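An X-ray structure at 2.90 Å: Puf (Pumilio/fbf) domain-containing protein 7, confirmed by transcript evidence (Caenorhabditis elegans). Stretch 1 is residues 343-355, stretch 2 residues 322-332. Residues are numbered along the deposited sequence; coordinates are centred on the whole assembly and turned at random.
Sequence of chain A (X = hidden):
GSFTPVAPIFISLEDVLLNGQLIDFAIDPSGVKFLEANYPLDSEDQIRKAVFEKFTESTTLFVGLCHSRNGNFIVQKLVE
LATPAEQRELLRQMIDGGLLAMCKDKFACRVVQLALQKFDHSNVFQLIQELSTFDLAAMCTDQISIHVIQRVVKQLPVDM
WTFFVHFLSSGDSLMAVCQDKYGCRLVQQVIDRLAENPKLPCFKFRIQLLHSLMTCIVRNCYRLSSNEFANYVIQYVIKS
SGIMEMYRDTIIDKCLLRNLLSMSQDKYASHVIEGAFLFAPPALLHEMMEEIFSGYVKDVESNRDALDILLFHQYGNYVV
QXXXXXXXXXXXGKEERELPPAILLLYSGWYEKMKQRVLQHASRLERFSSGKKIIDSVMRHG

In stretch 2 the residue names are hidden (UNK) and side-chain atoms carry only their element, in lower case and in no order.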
# COMPACT_ATOMS: atom_id res chain seq x y z
N ILE A 343 -1.74 -22.14 -29.72
CA ILE A 343 -0.96 -21.32 -28.80
C ILE A 343 0.03 -22.22 -28.05
O ILE A 343 1.08 -21.76 -27.61
CB ILE A 343 -1.84 -20.56 -27.80
CG1 ILE A 343 -2.37 -21.49 -26.70
CG2 ILE A 343 -2.98 -19.85 -28.53
CD1 ILE A 343 -3.05 -20.77 -25.55
N LEU A 344 -0.32 -23.49 -27.93
CA LEU A 344 0.56 -24.47 -27.29
C LEU A 344 1.81 -24.70 -28.14
O LEU A 344 2.85 -25.10 -27.63
CB LEU A 344 -0.17 -25.79 -27.10
CG LEU A 344 0.71 -26.95 -26.63
CD1 LEU A 344 0.88 -26.89 -25.12
CD2 LEU A 344 0.13 -28.29 -27.06
N LEU A 345 1.69 -24.45 -29.43
CA LEU A 345 2.82 -24.63 -30.33
C LEU A 345 3.66 -23.36 -30.32
O LEU A 345 4.82 -23.36 -30.73
CB LEU A 345 2.32 -24.93 -31.75
CG LEU A 345 3.37 -25.55 -32.67
CD1 LEU A 345 4.01 -26.77 -31.99
CD2 LEU A 345 2.75 -25.93 -34.01
N LEU A 346 3.05 -22.28 -29.85
CA LEU A 346 3.70 -20.98 -29.75
C LEU A 346 4.64 -20.97 -28.54
O LEU A 346 5.80 -20.55 -28.63
CB LEU A 346 2.63 -19.90 -29.64
CG LEU A 346 3.05 -18.43 -29.70
CD1 LEU A 346 3.72 -18.14 -31.02
CD2 LEU A 346 1.85 -17.53 -29.50
N TYR A 347 4.13 -21.43 -27.40
CA TYR A 347 4.94 -21.65 -26.22
C TYR A 347 6.09 -22.58 -26.56
O TYR A 347 7.24 -22.33 -26.20
CB TYR A 347 4.08 -22.30 -25.13
CG TYR A 347 3.32 -21.33 -24.25
CD1 TYR A 347 3.93 -20.75 -23.14
CD2 TYR A 347 2.00 -21.01 -24.52
CE1 TYR A 347 3.24 -19.87 -22.32
CE2 TYR A 347 1.29 -20.12 -23.70
CZ TYR A 347 1.92 -19.56 -22.60
OH TYR A 347 1.24 -18.68 -21.77
N SER A 348 5.76 -23.67 -27.24
CA SER A 348 6.76 -24.64 -27.69
C SER A 348 7.85 -23.94 -28.49
O SER A 348 9.03 -24.26 -28.37
CB SER A 348 6.09 -25.70 -28.55
OG SER A 348 6.99 -26.74 -28.86
N GLY A 349 7.44 -22.98 -29.31
CA GLY A 349 8.39 -22.22 -30.10
C GLY A 349 9.39 -21.50 -29.22
O GLY A 349 10.59 -21.49 -29.51
N TRP A 350 8.89 -20.92 -28.12
CA TRP A 350 9.70 -20.10 -27.23
C TRP A 350 10.64 -20.93 -26.36
O TRP A 350 11.82 -20.61 -26.20
CB TRP A 350 8.80 -19.24 -26.36
CG TRP A 350 7.94 -18.32 -27.15
CD1 TRP A 350 8.20 -17.80 -28.38
CD2 TRP A 350 6.66 -17.80 -26.76
NE1 TRP A 350 7.17 -16.98 -28.78
CE2 TRP A 350 6.21 -16.97 -27.80
CE3 TRP A 350 5.85 -17.96 -25.63
CZ2 TRP A 350 4.98 -16.30 -27.75
CZ3 TRP A 350 4.63 -17.30 -25.58
CH2 TRP A 350 4.21 -16.48 -26.63
N TYR A 351 10.11 -21.99 -25.78
CA TYR A 351 10.95 -22.84 -24.97
C TYR A 351 12.12 -23.29 -25.82
O TYR A 351 13.26 -23.28 -25.37
CB TYR A 351 10.17 -24.03 -24.42
CG TYR A 351 11.04 -25.00 -23.67
CD1 TYR A 351 11.69 -24.63 -22.51
CD2 TYR A 351 11.24 -26.28 -24.15
CE1 TYR A 351 12.52 -25.51 -21.84
CE2 TYR A 351 12.06 -27.17 -23.49
CZ TYR A 351 12.70 -26.78 -22.33
OH TYR A 351 13.52 -27.67 -21.66
N GLU A 352 11.85 -23.66 -27.07
CA GLU A 352 12.89 -24.18 -27.96
C GLU A 352 13.94 -23.14 -28.31
O GLU A 352 15.14 -23.41 -28.23
CB GLU A 352 12.29 -24.79 -29.23
CG GLU A 352 11.55 -26.10 -28.99
CD GLU A 352 12.29 -27.02 -28.03
OE1 GLU A 352 13.55 -27.06 -28.08
OE2 GLU A 352 11.62 -27.71 -27.22
N LYS A 353 13.50 -21.95 -28.72
CA LYS A 353 14.43 -20.86 -28.97
C LYS A 353 15.34 -20.70 -27.76
O LYS A 353 16.57 -20.68 -27.89
CB LYS A 353 13.67 -19.56 -29.28
CG LYS A 353 14.56 -18.32 -29.36
CD LYS A 353 14.48 -17.63 -30.72
CE LYS A 353 15.56 -16.55 -30.86
NZ LYS A 353 15.50 -15.85 -32.18
N MET A 354 14.73 -20.62 -26.58
CA MET A 354 15.48 -20.43 -25.35
C MET A 354 16.34 -21.64 -25.00
O MET A 354 17.50 -21.48 -24.63
CB MET A 354 14.53 -20.07 -24.19
CG MET A 354 13.95 -18.66 -24.30
SD MET A 354 13.13 -18.03 -22.80
CE MET A 354 11.65 -19.04 -22.70
N LYS A 355 15.79 -22.83 -25.14
CA LYS A 355 16.53 -24.06 -24.88
C LYS A 355 17.82 -24.14 -25.71
O LYS A 355 18.90 -24.38 -25.18
CB LYS A 355 15.65 -25.28 -25.16
CG LYS A 355 16.09 -26.53 -24.43
CD LYS A 355 15.32 -27.77 -24.88
CE LYS A 355 16.00 -28.41 -26.09
NZ LYS A 355 15.46 -29.77 -26.41
N UNK A 322 12.16 -16.33 -15.59
CA UNK A 322 10.72 -16.14 -15.60
C UNK A 322 10.08 -16.63 -16.90
O UNK A 322 9.12 -17.40 -16.87
n UNK A 322 9.30 -14.47 -12.45
o UNK A 322 8.46 -16.30 -13.46
c UNK A 322 10.42 -14.66 -15.41
c UNK A 322 8.90 -15.15 -13.52
c UNK A 322 9.05 -14.45 -14.84
N UNK A 323 10.61 -16.17 -18.03
CA UNK A 323 10.12 -16.59 -19.35
C UNK A 323 10.18 -18.09 -19.51
O UNK A 323 9.26 -18.71 -20.04
c UNK A 323 11.12 -14.47 -20.33
s UNK A 323 12.33 -13.86 -21.52
c UNK A 323 10.98 -15.96 -20.44
c UNK A 323 11.45 -14.05 -23.07
N UNK A 324 11.28 -18.68 -19.05
CA UNK A 324 11.45 -20.13 -19.07
C UNK A 324 10.43 -20.80 -18.15
O UNK A 324 9.86 -21.84 -18.50
c UNK A 324 13.91 -19.84 -19.56
c UNK A 324 13.07 -22.04 -18.74
c UNK A 324 15.34 -20.20 -19.21
c UNK A 324 12.88 -20.53 -18.67
N UNK A 325 10.19 -20.21 -16.98
CA UNK A 325 9.18 -20.71 -16.05
C UNK A 325 7.81 -20.72 -16.70
O UNK A 325 7.15 -21.75 -16.78
c UNK A 325 9.13 -19.85 -14.80
o UNK A 325 10.35 -19.92 -14.08
N UNK A 326 7.40 -19.54 -17.17
CA UNK A 326 6.13 -19.38 -17.86
C UNK A 326 5.89 -20.41 -18.97
O UNK A 326 4.85 -21.06 -18.99
c UNK A 326 5.99 -16.95 -17.28
c UNK A 326 4.76 -17.84 -19.31
c UNK A 326 6.00 -17.96 -18.42
c UNK A 326 5.64 -15.53 -17.71
N UNK A 327 6.84 -20.55 -19.88
CA UNK A 327 6.68 -21.49 -20.99
C UNK A 327 6.42 -22.93 -20.55
O UNK A 327 5.44 -23.54 -20.96
s UNK A 327 7.95 -20.00 -22.94
c UNK A 327 7.89 -21.45 -21.91
N UNK A 328 7.30 -23.45 -19.71
CA UNK A 328 7.23 -24.86 -19.32
C UNK A 328 5.98 -25.17 -18.49
O UNK A 328 5.36 -26.22 -18.66
c UNK A 328 8.50 -25.30 -18.57
o UNK A 328 8.60 -24.60 -17.33
c UNK A 328 9.72 -24.99 -19.41
N UNK A 329 5.61 -24.25 -17.59
CA UNK A 329 4.38 -24.39 -16.82
C UNK A 329 3.19 -24.55 -17.75
O UNK A 329 2.28 -25.33 -17.48
c UNK A 329 4.19 -23.18 -15.91
N UNK A 330 3.19 -23.79 -18.84
CA UNK A 330 2.14 -23.87 -19.84
C UNK A 330 2.25 -25.16 -20.65
O UNK A 330 1.31 -25.55 -21.34
c UNK A 330 2.20 -22.67 -20.75
N UNK A 331 3.40 -25.81 -20.57
CA UNK A 331 3.61 -27.06 -21.28
C UNK A 331 3.41 -28.27 -20.36
O UNK A 331 4.24 -29.17 -20.33
c UNK A 331 5.00 -27.07 -21.93
c UNK A 331 3.96 -25.75 -23.84
c UNK A 331 6.44 -25.73 -23.52
c UNK A 331 5.16 -26.55 -23.36
N UNK A 332 2.31 -28.28 -19.62
CA UNK A 332 1.92 -29.43 -18.81
C UNK A 332 0.40 -29.59 -18.75
O UNK A 332 -0.35 -28.64 -18.97
c UNK A 332 0.63 -27.93 -16.25
c UNK A 332 2.11 -28.05 -16.68
c UNK A 332 4.03 -29.50 -17.40
c UNK A 332 2.51 -29.36 -17.37

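Position 322 carries three carbons in a row, the third holding one oxygen and one nitrogen: an unbranched chain ending in an amide. It makes no contact with stretch 1, and its nitrogen is hydrogen-bonded elsewhere in the structure. This is Gln322.

Position 323 has two carbons, a sulfur and a final carbon, unbranched, the thioether of methionine. Its CB, directed toward the partner helix, lies 3.8 Å from Met354 SD. Met323 is buried, and its carbonyl also receives the partner: O is 3.6 Å from Met354 CE.

Position 324 shows four carbons forked at the first, with one arm two carbons long. The first carbon of that longer arm lies 3.8 Å from Met354 SD, so the sulfur of Met354 rests against two consecutive residues. The forked pattern is that of isoleucine, Ile324.

Position 325 has one carbon and then one oxygen, points away and touches nothing on stretch 1. Ser325 is exposed, and its OG is hydrogen-bonded to a residue just outside the stretches.

Position 326 repeats the four-carbon pattern forked at the first. The CA-to-CB bond runs sideways, and the carbon of the short arm lies 3.9 Å from Tyr347 CE1. This is isoleucine again, Ile326.

Position 327 ends after one carbon and one sulfur. The sulfur is 3.6 Å from Trp350 CB, near the plane of the indole at its edge, and 3.8 Å from Met354 CE. This is Cys327, a knob set among Tyr347, Trp350, Tyr351 and Met354. The backbones are close here: Cys327 CA is 5.5 Å from Tyr347 CA, and the side chain is short.

At position 328 the first carbon holds both an oxygen and a carbon, and the latter meets Tyr351 CD1 at 3.7 Å. Thr328 therefore gives its methyl, CG2, to the contact, while OG1 lies 3.3 Å from Ile324 O and 3.2 Å from Ser325 O in its own helix.

Position 329 has a single carbon that does not contact stretch 1, and is Ala329.

Position 330 also has a single carbon, but here it points toward the partner and lies over one face of the Tyr347 ring, 3.4 Å from Tyr347 CE1. In Ala330, CB makes a CH-pi contact almost along the ring normal.

Position 331 has four carbons forked at the second. Its CA-to-CB bond starts sideways, yet the end comes nearer: one terminal carbon is 3.5 Å from Leu344 CD1 and 3.7 Å from Tyr347 CB, while the other is 4.2 Å from Tyr351 CB. This is Leu331.

Position 332 has four carbons forked at the first, one arm longer, and points away without contact: Ile332.

The two helices run at 139°, closer to antiparallel than parallel, with axes 9.1 Å apart at their closest, and no hydrogen bond crosses between them. The contact works by fitting sizes: small Cys327 and Ala330 pack against large Tyr347, Trp350 and Met354, while Leu331 meets Leu344 at one end. The rule is one of apolar packing, with 584 Å² buried in total.

Stretch 2 (322-332) QMISICTAALI
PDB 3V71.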